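Local coordinates for uncharacterized protein (Pyrococcus horikoshii, PDB 1ZJJ) that is uncharacterized but binds magnesium and, as a member of the haloacid dehalogenase superfamily, probably works as a phosphatase, at residues B[254-257]-B[258-261]; B[26-29]-B[30-33]; B[107-110]-B[111-115]; B[135-138]-B[139-142]; B[43-46]-B[47-51]. One frame throughout, in Å; residues are numbered along the deposited sequence.

Contact 1 of 5, residues B[254-257]-B[258-261]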
loop_
_atom_site.group_PDB
_atom_site.type_symbol
_atom_site.label_atom_id
_atom_site.label_comp_id
_atom_site.label_asym_id
_atom_site.label_seq_id
_atom_site.Cartn_x
_atom_site.Cartn_y
_atom_site.Cartn_z
ATOM N N TYR B 254 -31.369 8.854 -16.459
ATOM C CA TYR B 254 -32.451 9.360 -17.296
ATOM C C TYR B 254 -33.803 9.067 -16.650
ATOM O O TYR B 254 -34.713 9.894 -16.689
ATOM C CB TYR B 254 -32.402 8.738 -18.695
ATOM C CG TYR B 254 -33.551 9.181 -19.578
ATOM C CD1 TYR B 254 -33.702 10.518 -19.943
ATOM C CD2 TYR B 254 -34.506 8.266 -20.022
ATOM C CE1 TYR B 254 -34.775 10.932 -20.728
ATOM C CE2 TYR B 254 -35.581 8.668 -20.807
ATOM C CZ TYR B 254 -35.712 9.999 -21.156
ATOM O OH TYR B 254 -36.779 10.391 -21.933
ATOM N N GLU B 255 -33.922 7.888 -16.047
ATOM C CA GLU B 255 -35.156 7.479 -15.389
ATOM C C GLU B 255 -35.509 8.340 -14.175
ATOM O O GLU B 255 -36.614 8.239 -13.635
ATOM C CB GLU B 255 -35.075 6.009 -14.969
ATOM C CG GLU B 255 -35.286 5.005 -16.103
ATOM C CD GLU B 255 -34.197 5.044 -17.162
ATOM O OE1 GLU B 255 -33.003 5.009 -16.801
ATOM O OE2 GLU B 255 -34.536 5.099 -18.362
ATOM N N LEU B 256 -34.574 9.183 -13.743
ATOM C CA LEU B 256 -34.824 10.062 -12.608
ATOM C C LEU B 256 -35.899 11.076 -12.953
ATOM O O LEU B 256 -36.573 11.595 -12.072
ATOM C CB LEU B 256 -33.557 10.823 -12.206
ATOM C CG LEU B 256 -32.684 10.241 -11.096
ATOM C CD1 LEU B 256 -31.513 11.198 -10.836
ATOM C CD2 LEU B 256 -33.506 10.054 -9.828
ATOM N N ILE B 257 -36.045 11.362 -14.240
ATOM C CA ILE B 257 -37.038 12.331 -14.686
ATOM C C ILE B 257 -38.461 11.879 -14.359
ATOM O O ILE B 257 -39.215 12.602 -13.708
ATOM C CB ILE B 257 -36.915 12.585 -16.200
ATOM C CG1 ILE B 257 -35.545 13.199 -16.511
ATOM C CG2 ILE B 257 -38.029 13.513 -16.668
ATOM C CD1 ILE B 257 -35.271 13.373 -17.988
ATOM N N ASP B 258 -38.836 10.685 -14.801
ATOM C CA ASP B 258 -40.183 10.213 -14.517
ATOM C C ASP B 258 -40.356 9.891 -13.041
ATOM O O ASP B 258 -41.462 9.987 -12.507
ATOM C CB ASP B 258 -40.537 9.016 -15.404
ATOM C CG ASP B 258 -41.048 9.447 -16.773
ATOM O OD1 ASP B 258 -41.357 8.575 -17.608
ATOM O OD2 ASP B 258 -41.140 10.670 -17.012
ATOM N N TYR B 259 -39.268 9.532 -12.369
ATOM C CA TYR B 259 -39.358 9.249 -10.942
ATOM C C TYR B 259 -39.756 10.530 -10.213
ATOM O O TYR B 259 -40.603 10.517 -9.317
ATOM C CB TYR B 259 -38.019 8.775 -10.383
ATOM C CG TYR B 259 -38.083 8.490 -8.903
ATOM C CD1 TYR B 259 -38.796 7.393 -8.422
ATOM C CD2 TYR B 259 -37.446 9.319 -7.983
ATOM C CE1 TYR B 259 -38.870 7.125 -7.053
ATOM C CE2 TYR B 259 -37.514 9.060 -6.619
ATOM C CZ TYR B 259 -38.223 7.960 -6.161
ATOM O OH TYR B 259 -38.249 7.683 -4.810
ATOM N N LEU B 260 -39.130 11.633 -10.613
ATOM C CA LEU B 260 -39.386 12.938 -10.019
ATOM C C LEU B 260 -40.770 13.471 -10.370
ATOM O O LEU B 260 -41.396 14.157 -9.568
ATOM C CB LEU B 260 -38.315 13.936 -10.476
ATOM C CG LEU B 260 -36.958 13.857 -9.769
ATOM C CD1 LEU B 260 -35.901 14.540 -10.618
ATOM C CD2 LEU B 260 -37.048 14.501 -8.390
ATOM N N LYS B 261 -41.242 13.152 -11.570
ATOM C CA LYS B 261 -42.551 13.617 -12.027
ATOM C C LYS B 261 -43.728 12.864 -11.414
ATOM O O LYS B 261 -44.838 13.390 -11.338
ATOM C CB LYS B 261 -42.651 13.516 -13.555
ATOM C CG LYS B 261 -41.770 14.476 -14.323
ATOM C CD LYS B 261 -42.024 14.338 -15.813
ATOM C CE LYS B 261 -41.133 15.254 -16.623
ATOM N NZ LYS B 261 -41.395 15.081 -18.080
HETATM O O HOH W 1 -37.579 9.398 -17.214
#

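Contact 2 of 5, residues B[26-29]-B[30-33]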
loop_
_atom_site.group_PDB
_atom_site.type_symbol
_atom_site.label_atom_id
_atom_site.label_comp_id
_atom_site.label_asym_id
_atom_site.label_seq_id
_atom_site.Cartn_x
_atom_site.Cartn_y
_atom_site.Cartn_z
ATOM N N ILE B 26 -30.533 16.945 -16.909
ATOM C CA ILE B 26 -29.999 18.224 -16.461
ATOM C C ILE B 26 -30.881 19.403 -16.888
ATOM O O ILE B 26 -31.046 20.363 -16.132
ATOM C CB ILE B 26 -28.553 18.432 -16.982
ATOM C CG1 ILE B 26 -27.640 17.331 -16.433
ATOM C CG2 ILE B 26 -28.036 19.795 -16.559
ATOM C CD1 ILE B 26 -27.611 17.253 -14.908
ATOM N N GLU B 27 -31.449 19.342 -18.089
ATOM C CA GLU B 27 -32.322 20.422 -18.540
ATOM C C GLU B 27 -33.603 20.403 -17.727
ATOM O O GLU B 27 -34.235 21.436 -17.499
ATOM C CB GLU B 27 -32.661 20.289 -20.031
ATOM C CG GLU B 27 -31.904 21.275 -20.894
ATOM C CD GLU B 27 -31.737 22.615 -20.199
ATOM O OE1 GLU B 27 -32.759 23.272 -19.896
ATOM O OE2 GLU B 27 -30.577 23.001 -19.943
ATOM N N PHE B 28 -33.976 19.212 -17.277
ATOM C CA PHE B 28 -35.176 19.042 -16.476
ATOM C C PHE B 28 -35.004 19.584 -15.053
ATOM O O PHE B 28 -35.901 20.237 -14.518
ATOM C CB PHE B 28 -35.554 17.559 -16.412
ATOM C CG PHE B 28 -36.723 17.273 -15.522
ATOM C CD1 PHE B 28 -38.013 17.635 -15.900
ATOM C CD2 PHE B 28 -36.534 16.656 -14.295
ATOM C CE1 PHE B 28 -39.094 17.383 -15.064
ATOM C CE2 PHE B 28 -37.610 16.399 -13.449
ATOM C CZ PHE B 28 -38.894 16.763 -13.833
ATOM N N LEU B 29 -33.859 19.305 -14.436
ATOM C CA LEU B 29 -33.614 19.773 -13.078
ATOM C C LEU B 29 -33.675 21.300 -13.007
ATOM O O LEU B 29 -34.203 21.870 -12.049
ATOM C CB LEU B 29 -32.256 19.258 -12.581
ATOM C CG LEU B 29 -32.143 17.731 -12.573
ATOM C CD1 LEU B 29 -30.781 17.315 -12.042
ATOM C CD2 LEU B 29 -33.260 17.144 -11.711
ATOM N N LYS B 30 -33.141 21.954 -14.029
ATOM C CA LYS B 30 -33.144 23.412 -14.097
ATOM C C LYS B 30 -34.566 23.955 -14.234
ATOM O O LYS B 30 -34.915 24.975 -13.636
ATOM C CB LYS B 30 -32.292 23.867 -15.280
ATOM C CG LYS B 30 -30.833 23.506 -15.114
ATOM C CD LYS B 30 -29.994 23.852 -16.326
ATOM C CE LYS B 30 -28.522 23.773 -15.954
ATOM N NZ LYS B 30 -27.601 23.835 -17.122
ATOM N N GLU B 31 -35.382 23.265 -15.023
ATOM C CA GLU B 31 -36.771 23.655 -15.241
ATOM C C GLU B 31 -37.566 23.567 -13.938
ATOM O O GLU B 31 -38.405 24.421 -13.648
ATOM C CB GLU B 31 -37.399 22.735 -16.293
ATOM C CG GLU B 31 -38.885 22.964 -16.554
ATOM C CD GLU B 31 -39.520 21.817 -17.324
ATOM O OE1 GLU B 31 -40.702 21.927 -17.710
ATOM O OE2 GLU B 31 -38.832 20.798 -17.540
ATOM N N ARG B 32 -37.293 22.527 -13.156
ATOM C CA ARG B 32 -37.985 22.316 -11.893
ATOM C C ARG B 32 -37.325 23.077 -10.753
ATOM O O ARG B 32 -37.785 23.024 -9.612
ATOM C CB ARG B 32 -38.042 20.820 -11.565
ATOM C CG ARG B 32 -38.947 20.019 -12.502
ATOM C CD ARG B 32 -40.344 20.624 -12.543
ATOM N NE ARG B 32 -41.207 19.988 -13.536
ATOM C CZ ARG B 32 -41.854 18.843 -13.355
ATOM N NH1 ARG B 32 -41.748 18.185 -12.208
ATOM N NH2 ARG B 32 -42.614 18.358 -14.325
ATOM N N GLY B 33 -36.252 23.789 -11.077
ATOM C CA GLY B 33 -35.535 24.558 -10.077
ATOM C C GLY B 33 -34.734 23.711 -9.105
ATOM O O GLY B 33 -34.212 24.226 -8.119
#

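Contact 3 of 5, residues B[107-110]-B[111-115]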
loop_
_atom_site.group_PDB
_atom_site.type_symbol
_atom_site.label_atom_id
_atom_site.label_comp_id
_atom_site.label_asym_id
_atom_site.label_seq_id
_atom_site.Cartn_x
_atom_site.Cartn_y
_atom_site.Cartn_z
ATOM N N THR B 107 8.621 20.898 -2.775
ATOM C CA THR B 107 8.792 20.068 -3.964
ATOM C C THR B 107 9.670 18.857 -3.679
ATOM O O THR B 107 10.315 18.776 -2.632
ATOM C CB THR B 107 9.450 20.850 -5.107
ATOM O OG1 THR B 107 10.814 21.122 -4.763
ATOM C CG2 THR B 107 8.711 22.160 -5.352
ATOM N N LEU B 108 9.691 17.915 -4.618
ATOM C CA LEU B 108 10.511 16.718 -4.465
ATOM C C LEU B 108 11.972 17.105 -4.331
ATOM O O LEU B 108 12.707 16.521 -3.537
ATOM C CB LEU B 108 10.359 15.797 -5.678
ATOM C CG LEU B 108 9.731 14.422 -5.441
ATOM C CD1 LEU B 108 9.797 13.619 -6.733
ATOM C CD2 LEU B 108 10.464 13.690 -4.326
ATOM N N ASP B 109 12.392 18.090 -5.114
ATOM C CA ASP B 109 13.784 18.524 -5.078
ATOM C C ASP B 109 14.155 19.124 -3.731
ATOM O O ASP B 109 15.219 18.821 -3.182
ATOM C CB ASP B 109 14.060 19.535 -6.187
ATOM C CG ASP B 109 15.414 19.323 -6.825
ATOM O OD1 ASP B 109 15.601 18.261 -7.457
ATOM O OD2 ASP B 109 16.290 20.204 -6.689
ATOM N N GLU B 110 13.287 19.983 -3.205
ATOM C CA GLU B 110 13.536 20.597 -1.909
ATOM C C GLU B 110 13.556 19.479 -0.867
ATOM O O GLU B 110 14.355 19.505 0.066
ATOM C CB GLU B 110 12.445 21.627 -1.598
ATOM C CG GLU B 110 12.377 22.740 -2.636
ATOM C CD GLU B 110 11.254 23.726 -2.381
ATOM O OE1 GLU B 110 10.117 23.284 -2.107
ATOM O OE2 GLU B 110 11.508 24.945 -2.471
ATOM N N ALA B 111 12.688 18.484 -1.052
ATOM C CA ALA B 111 12.618 17.344 -0.141
ATOM C C ALA B 111 13.950 16.595 -0.137
ATOM O O ALA B 111 14.439 16.181 0.917
ATOM C CB ALA B 111 11.488 16.397 -0.560
ATOM N N ARG B 112 14.531 16.416 -1.321
ATOM C CA ARG B 112 15.817 15.723 -1.441
ATOM C C ARG B 112 16.905 16.452 -0.662
ATOM O O ARG B 112 17.882 15.843 -0.224
ATOM C CB ARG B 112 16.247 15.630 -2.903
ATOM C CG ARG B 112 15.350 14.782 -3.766
ATOM C CD ARG B 112 15.707 14.937 -5.227
ATOM N NE ARG B 112 14.721 14.279 -6.073
ATOM C CZ ARG B 112 14.493 14.599 -7.340
ATOM N NH1 ARG B 112 15.186 15.571 -7.917
ATOM N NH2 ARG B 112 13.555 13.957 -8.024
ATOM N N GLN B 113 16.735 17.760 -0.509
ATOM C CA GLN B 113 17.693 18.585 0.216
ATOM C C GLN B 113 17.406 18.558 1.715
ATOM O O GLN B 113 18.102 19.198 2.502
ATOM C CB GLN B 113 17.638 20.017 -0.316
ATOM C CG GLN B 113 17.996 20.112 -1.796
ATOM C CD GLN B 113 17.608 21.442 -2.422
ATOM O OE1 GLN B 113 17.081 22.326 -1.744
ATOM N NE2 GLN B 113 17.869 21.592 -3.718
ATOM N N GLY B 114 16.369 17.816 2.100
ATOM C CA GLY B 114 16.020 17.692 3.505
ATOM C C GLY B 114 14.811 18.472 3.994
ATOM O O GLY B 114 14.486 18.420 5.184
ATOM N N SER B 115 14.143 19.185 3.089
ATOM C CA SER B 115 12.977 19.996 3.447
ATOM C C SER B 115 11.752 19.207 3.901
ATOM O O SER B 115 10.774 19.795 4.363
ATOM C CB SER B 115 12.584 20.902 2.278
ATOM O OG SER B 115 13.614 21.833 1.993
#

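Contact 4 of 5, residues B[135-138]-B[139-142]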
loop_
_atom_site.group_PDB
_atom_site.type_symbol
_atom_site.label_atom_id
_atom_site.label_comp_id
_atom_site.label_asym_id
_atom_site.label_seq_id
_atom_site.Cartn_x
_atom_site.Cartn_y
_atom_site.Cartn_z
ATOM N N LEU B 135 7.006 8.015 -1.708
ATOM C CA LEU B 135 6.521 7.323 -0.514
ATOM C C LEU B 135 7.481 7.529 0.656
ATOM O O LEU B 135 7.062 7.655 1.809
ATOM C CB LEU B 135 6.387 5.819 -0.779
ATOM C CG LEU B 135 5.310 5.401 -1.777
ATOM C CD1 LEU B 135 5.366 3.894 -1.984
ATOM C CD2 LEU B 135 3.939 5.828 -1.250
ATOM N N LYS B 136 8.773 7.551 0.346
ATOM C CA LYS B 136 9.803 7.734 1.358
ATOM C C LYS B 136 9.665 9.076 2.083
ATOM O O LYS B 136 9.528 9.116 3.303
ATOM C CB LYS B 136 11.186 7.631 0.709
ATOM C CG LYS B 136 12.346 7.821 1.681
ATOM C CD LYS B 136 13.687 7.873 0.955
ATOM C CE LYS B 136 13.788 9.068 0.011
ATOM N NZ LYS B 136 15.146 9.168 -0.604
ATOM N N TYR B 137 9.700 10.175 1.338
ATOM C CA TYR B 137 9.578 11.490 1.961
ATOM C C TYR B 137 8.236 11.691 2.650
ATOM O O TYR B 137 8.164 12.329 3.701
ATOM C CB TYR B 137 9.835 12.591 0.931
ATOM C CG TYR B 137 11.294 12.665 0.559
ATOM C CD1 TYR B 137 12.259 12.874 1.541
ATOM C CD2 TYR B 137 11.719 12.453 -0.751
ATOM C CE1 TYR B 137 13.617 12.859 1.232
ATOM C CE2 TYR B 137 13.082 12.436 -1.075
ATOM C CZ TYR B 137 14.021 12.639 -0.074
ATOM O OH TYR B 137 15.367 12.622 -0.361
ATOM N N ALA B 138 7.173 11.132 2.079
ATOM C CA ALA B 138 5.857 11.266 2.692
ATOM C C ALA B 138 5.870 10.555 4.044
ATOM O O ALA B 138 5.323 11.052 5.027
ATOM C CB ALA B 138 4.787 10.660 1.785
ATOM N N THR B 139 6.493 9.383 4.084
ATOM C CA THR B 139 6.590 8.604 5.307
ATOM C C THR B 139 7.437 9.336 6.348
ATOM O O THR B 139 7.058 9.431 7.518
ATOM C CB THR B 139 7.208 7.211 5.019
ATOM O OG1 THR B 139 6.292 6.444 4.229
ATOM C CG2 THR B 139 7.507 6.465 6.304
ATOM N N LEU B 140 8.586 9.847 5.920
ATOM C CA LEU B 140 9.469 10.571 6.829
ATOM C C LEU B 140 8.742 11.777 7.410
ATOM O O LEU B 140 8.806 12.027 8.610
ATOM C CB LEU B 140 10.738 11.023 6.097
ATOM C CG LEU B 140 11.737 9.911 5.745
ATOM C CD1 LEU B 140 12.851 10.453 4.873
ATOM C CD2 LEU B 140 12.302 9.320 7.025
ATOM N N ALA B 141 8.031 12.507 6.558
ATOM C CA ALA B 141 7.296 13.692 6.998
ATOM C C ALA B 141 6.163 13.344 7.965
ATOM O O ALA B 141 6.047 13.936 9.034
ATOM C CB ALA B 141 6.752 14.436 5.791
ATOM N N ILE B 142 5.326 12.375 7.596
ATOM C CA ILE B 142 4.220 11.967 8.464
ATOM C C ILE B 142 4.754 11.465 9.812
ATOM O O ILE B 142 4.148 11.721 10.859
ATOM C CB ILE B 142 3.373 10.860 7.809
ATOM C CG1 ILE B 142 2.634 11.430 6.595
ATOM C CG2 ILE B 142 2.401 10.272 8.834
ATOM C CD1 ILE B 142 1.952 10.368 5.741
#

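Contact 5 of 5, residues B[43-46]-B[47-51]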
loop_
_atom_site.group_PDB
_atom_site.type_symbol
_atom_site.label_atom_id
_atom_site.label_comp_id
_atom_site.label_asym_id
_atom_site.label_seq_id
_atom_site.Cartn_x
_atom_site.Cartn_y
_atom_site.Cartn_z
ATOM N N SER B 43 -9.074 12.975 -7.762
ATOM C CA SER B 43 -8.397 14.240 -7.484
ATOM C C SER B 43 -7.337 14.638 -8.510
ATOM O O SER B 43 -6.622 15.628 -8.311
ATOM C CB SER B 43 -7.749 14.190 -6.100
ATOM O OG SER B 43 -6.676 13.265 -6.078
ATOM N N THR B 44 -7.239 13.884 -9.599
ATOM C CA THR B 44 -6.238 14.185 -10.632
ATOM C C THR B 44 -6.608 15.395 -11.516
ATOM O O THR B 44 -5.767 15.998 -12.174
ATOM C CB THR B 44 -6.029 12.945 -11.509
ATOM O OG1 THR B 44 -7.243 12.650 -12.200
ATOM C CG2 THR B 44 -5.639 11.737 -10.653
ATOM N N LYS B 45 -7.915 15.721 -11.560
ATOM C CA LYS B 45 -8.355 16.798 -12.452
ATOM C C LYS B 45 -9.083 17.916 -11.701
ATOM O O LYS B 45 -9.662 17.712 -10.643
ATOM C CB LYS B 45 -9.301 16.196 -13.497
ATOM C CG LYS B 45 -8.574 15.309 -14.513
ATOM C CD LYS B 45 -9.498 14.849 -15.646
ATOM C CE LYS B 45 -8.773 13.981 -16.683
ATOM N NZ LYS B 45 -8.589 12.631 -16.153
ATOM N N THR B 46 -9.006 19.145 -12.261
ATOM C CA THR B 46 -9.763 20.240 -11.656
ATOM C C THR B 46 -11.220 20.235 -12.104
ATOM O O THR B 46 -11.604 19.602 -13.081
ATOM C CB THR B 46 -9.157 21.588 -12.064
ATOM O OG1 THR B 46 -9.157 21.698 -13.487
ATOM C CG2 THR B 46 -7.732 21.740 -11.530
ATOM N N PRO B 47 -12.043 20.938 -11.319
ATOM C CA PRO B 47 -13.426 21.192 -11.692
ATOM C C PRO B 47 -13.515 21.739 -13.122
ATOM O O PRO B 47 -14.392 21.386 -13.897
ATOM C CB PRO B 47 -14.005 22.176 -10.681
ATOM C CG PRO B 47 -13.153 21.963 -9.428
ATOM C CD PRO B 47 -11.731 21.595 -10.056
ATOM N N GLU B 48 -12.597 22.674 -13.446
ATOM C CA GLU B 48 -12.553 23.197 -14.807
ATOM C C GLU B 48 -12.351 22.093 -15.846
ATOM O O GLU B 48 -13.039 22.017 -16.856
ATOM C CB GLU B 48 -11.415 24.212 -14.889
ATOM C CG GLU B 48 -11.757 25.513 -14.168
ATOM C CD GLU B 48 -11.315 25.400 -12.728
ATOM O OE1 GLU B 48 -10.320 24.735 -12.488
ATOM O OE2 GLU B 48 -11.992 25.959 -11.853
ATOM N N MET B 49 -11.367 21.233 -15.588
ATOM C CA MET B 49 -11.064 20.125 -16.486
ATOM C C MET B 49 -12.279 19.226 -16.627
ATOM O O MET B 49 -12.573 18.730 -17.712
ATOM C CB MET B 49 -9.885 19.302 -15.955
ATOM C CG MET B 49 -8.510 19.908 -16.207
ATOM S SD MET B 49 -7.167 18.966 -15.427
ATOM C CE MET B 49 -6.613 20.111 -14.205
ATOM N N TYR B 50 -12.989 19.013 -15.524
ATOM C CA TYR B 50 -14.166 18.161 -15.563
ATOM C C TYR B 50 -15.288 18.786 -16.377
ATOM O O TYR B 50 -16.028 18.076 -17.062
ATOM C CB TYR B 50 -14.631 17.825 -14.140
ATOM C CG TYR B 50 -14.013 16.541 -13.642
ATOM C CD1 TYR B 50 -13.076 16.541 -12.607
ATOM C CD2 TYR B 50 -14.323 15.319 -14.251
ATOM C CE1 TYR B 50 -12.462 15.363 -12.195
ATOM C CE2 TYR B 50 -13.713 14.139 -13.849
ATOM C CZ TYR B 50 -12.784 14.164 -12.822
ATOM O OH TYR B 50 -12.172 12.995 -12.429
ATOM N N ARG B 51 -15.415 20.110 -16.316
ATOM C CA ARG B 51 -16.448 20.777 -17.104
ATOM C C ARG B 51 -16.178 20.480 -18.578
ATOM O O ARG B 51 -17.105 20.240 -19.345
ATOM C CB ARG B 51 -16.438 22.294 -16.878
ATOM C CG ARG B 51 -17.205 23.083 -17.938
ATOM C CD ARG B 51 -17.153 24.582 -17.670
ATOM N NE ARG B 51 -17.446 25.387 -18.859
ATOM C CZ ARG B 51 -18.633 25.454 -19.459
ATOM N NH1 ARG B 51 -19.665 24.765 -18.989
ATOM N NH2 ARG B 51 -18.792 26.217 -20.538
#

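Contact 1 of 5, residues B[254-257]-B[258-261]
I257 and K261, four residues apart, run alongside each other and point the same way, with CG2 of I257 3.6 Å from CE of K261. The isoleucine methyl lies anti to its own backbone N, where it meets the straight lysine chain, while CG of K261 passes close to O of I257. That same carbonyl takes the backbone N-H of K261 at 3.0 Å. One step earlier, L260 N gives its hydrogen to L256 O at 2.9 Å, the donor tilted 32° from the carbonyl plane, and CB, CG and CD1 of L260 crowd round this oxygen as well. Y259 N completes the series on E255 O at 3.2 Å. D258 N is satisfied differently: a water accepts from it at 3.0 Å and donates to O of Y254 at 3.0 Å, linking these two residues, four apart, in place of a direct bond. Y254 O has a second donor in the backbone N of I257. The carboxylate of E255 turns back, its OE1 hydrogen-bonded to S252, whose hydroxyl also serves the backbone N of Y254. Between side chains the polar chemistry gives way to loose apolar contact, CD2 of L256 lying 4.4 Å from CD2 of Y259. L256 and L260 reach strands 2-6 and 204-209, so this is the short C-terminal helix, 256-261, packing on the parallel sheet of a HAD-type alpha/beta domain.

Contact 2 of 5, residues B[26-29]-B[30-33]
CG of R32 lies over one face of the F28 ring, toward its rim, 3.9 Å from the ring centroid and 26° off its normal, a CH-pi contact. The guanidinium of the same arginine in turn receives the ring, with CE1 of F28 over the centre of one of its faces and 3.6 Å from CZ of R32. The two planes are 60° apart, so the groups do not stack flat. R32 bends at chi2 (-54°), which folds its chain back over the phenyl. E31 comes to the ring obliquely, OE2 lying 3.7 Å from CD1 of F28 with the carboxylate nearly perpendicular to the ring. Further round, K30 extends past I26, its CG 3.3 Å from O of I26, and its ammonium is near E27 OE2 but beyond salt-bridge range. The backbone bond from R32 N to F28 O, 3.0 Å, belongs to the last turn, and G33, with positive phi, ends the helix in a Schellman motif. F28 and L29 turn to L260 of helix 256-261, where K261 also meets F28 and R32; L29 reaches strand 2-6, and I26, L29 and K30 pack on F36 of strand 36-40.

Contact 3 of 5, residues B[107-110]-B[111-115]
The chain of R112 is extended from CG to NE, and D109 turns its carboxylate by a chi1 of -141°; together these bring OD1 of D109 to NH1 of R112 at 2.8 Å, a salt bridge. Carboxylate and guanidinium are steeply inclined, 74° between planes, so the pairing is not a flat two-pronged one. The helix 108-115 that carries it is closed by a capping box at its start and a Schellman motif at its end. In the box, E110 N donates to OG1 of T107 at 3.1 Å, while T107 N returns a bond to OE1 of E110 at 2.9 Å on the anti side of the carboxylate. R112 has a second charged partner, since its NE forms a salt bridge with E133 of helix 132-143, against which L108 and A111 also pack through Y137. CB of L108 lies over one face of the guanidinium, and CD1 of L108 comes to 4.0 Å from NH2 of R112. At the far end G114 takes the positive phi, and its N donates to O of A111 at 2.8 Å. O of E110 collects the closing bonds: S115 N reaches it at 3.0 Å, and OG of S115 adds a weak one at 3.1 Å.

Contact 4 of 5, residues B[135-138]-B[139-142]
Within helix 132-143, the crossover of a beta-alpha-beta unit between strands 121-124 and 147-150, L135 and T139 meet across one turn. O of L135 accepts twice from T139: from the backbone N at 2.9 Å and from the hydroxyl OG1 at 2.8 Å. The two donors arrive from opposite faces of the carbonyl plane, tilted by about 30° each. With chi1 at -68°, OG1 of T139 is anti to its carbonyl carbon and hangs back over the preceding turn, which gives this buried hydroxyl its acceptor. A valine here would probably leave O of L135 with the backbone N-H of T139 alone among these two donors and put a methyl group against that oxygen. The crossover helix continues with straighter bonds, L140 N to K136 O at 2.9 Å being nearly collinear with the carbonyl. CD1 of L140 lies 4.2 Å from CD1 of Y137, approaching the ring obliquely, and the same methyl is 4.2 Å from CG of K136, whose CE lies over one face of that ring. A138, A141 and I142 face V122 of strand 121-124, T139 meets L174 and A177 of helix 167-178, and K136 and L140 pack on Y164 and I163 of the second subunit.

Contact 5 of 5, residues B[43-46]-B[47-51]
T46 and M49 meet at the start of helix 47-56: N of M49 donates to OG1 of T46 at 3.1 Å. In return, the backbone N of T46 points at SD of M49, a weak bond of 3.7 Å, and the pair fits a capping box with sulfur in the place of the usual side-chain acceptor. OG1 sits between the backbone N and carbonyl carbon of T46 (chi1 58°), which turns it inward over the first helical turn. A weak hydrogen bond also joins this hydroxyl to OE1 of E48 at 3.4 Å. Replacing T46 by an alanine removes OG1, which would probably leave the N-H of M49 without its capping acceptor and OE1 of E48 without this weak partner. The methionine bends at chi3, which carries its methyl back over T46, and packing is tight there: CE of M49 is 3.3 Å from CG2 of T46. O of T46 receives Y50 N in the carbonyl plane at 2.9 Å, the first regular turn of the helix.

Outside this cap, K45 lies against Y50 through its CB, 3.5 Å from CE1 of Y50, while CD of K45 stands farther off above one face of the ring. In this HAD-type domain the helix follows strand 36-40, and the nearest atoms of the Y50 side chain lie about 10 Å from the bound magnesium. M8, N42, I66 and T68 touch the Y50 side chain, and P47 also packs on I66.

Contacts 1 and 2 sit on the same side of the chain's centre and touch, CE of K261 lying 3.3 Å from CE1 of F28; each sets apolar side chains on the six-stranded sheet and charged ones outward. Contacts 3 and 4, about 50 Å away from that pair between centres, are likewise neighbours, Y137 of the second filling against R112 and L108 of the first. Contact 4 is the buried one, mostly apolar, with K136 and the hydroxyls of T139 and Y137 as its polar groups, and also meets the second subunit; contact 3 is a surface helix rich in charge and end-capping. Contact 5, a helix start, lies nearest the chain's centre.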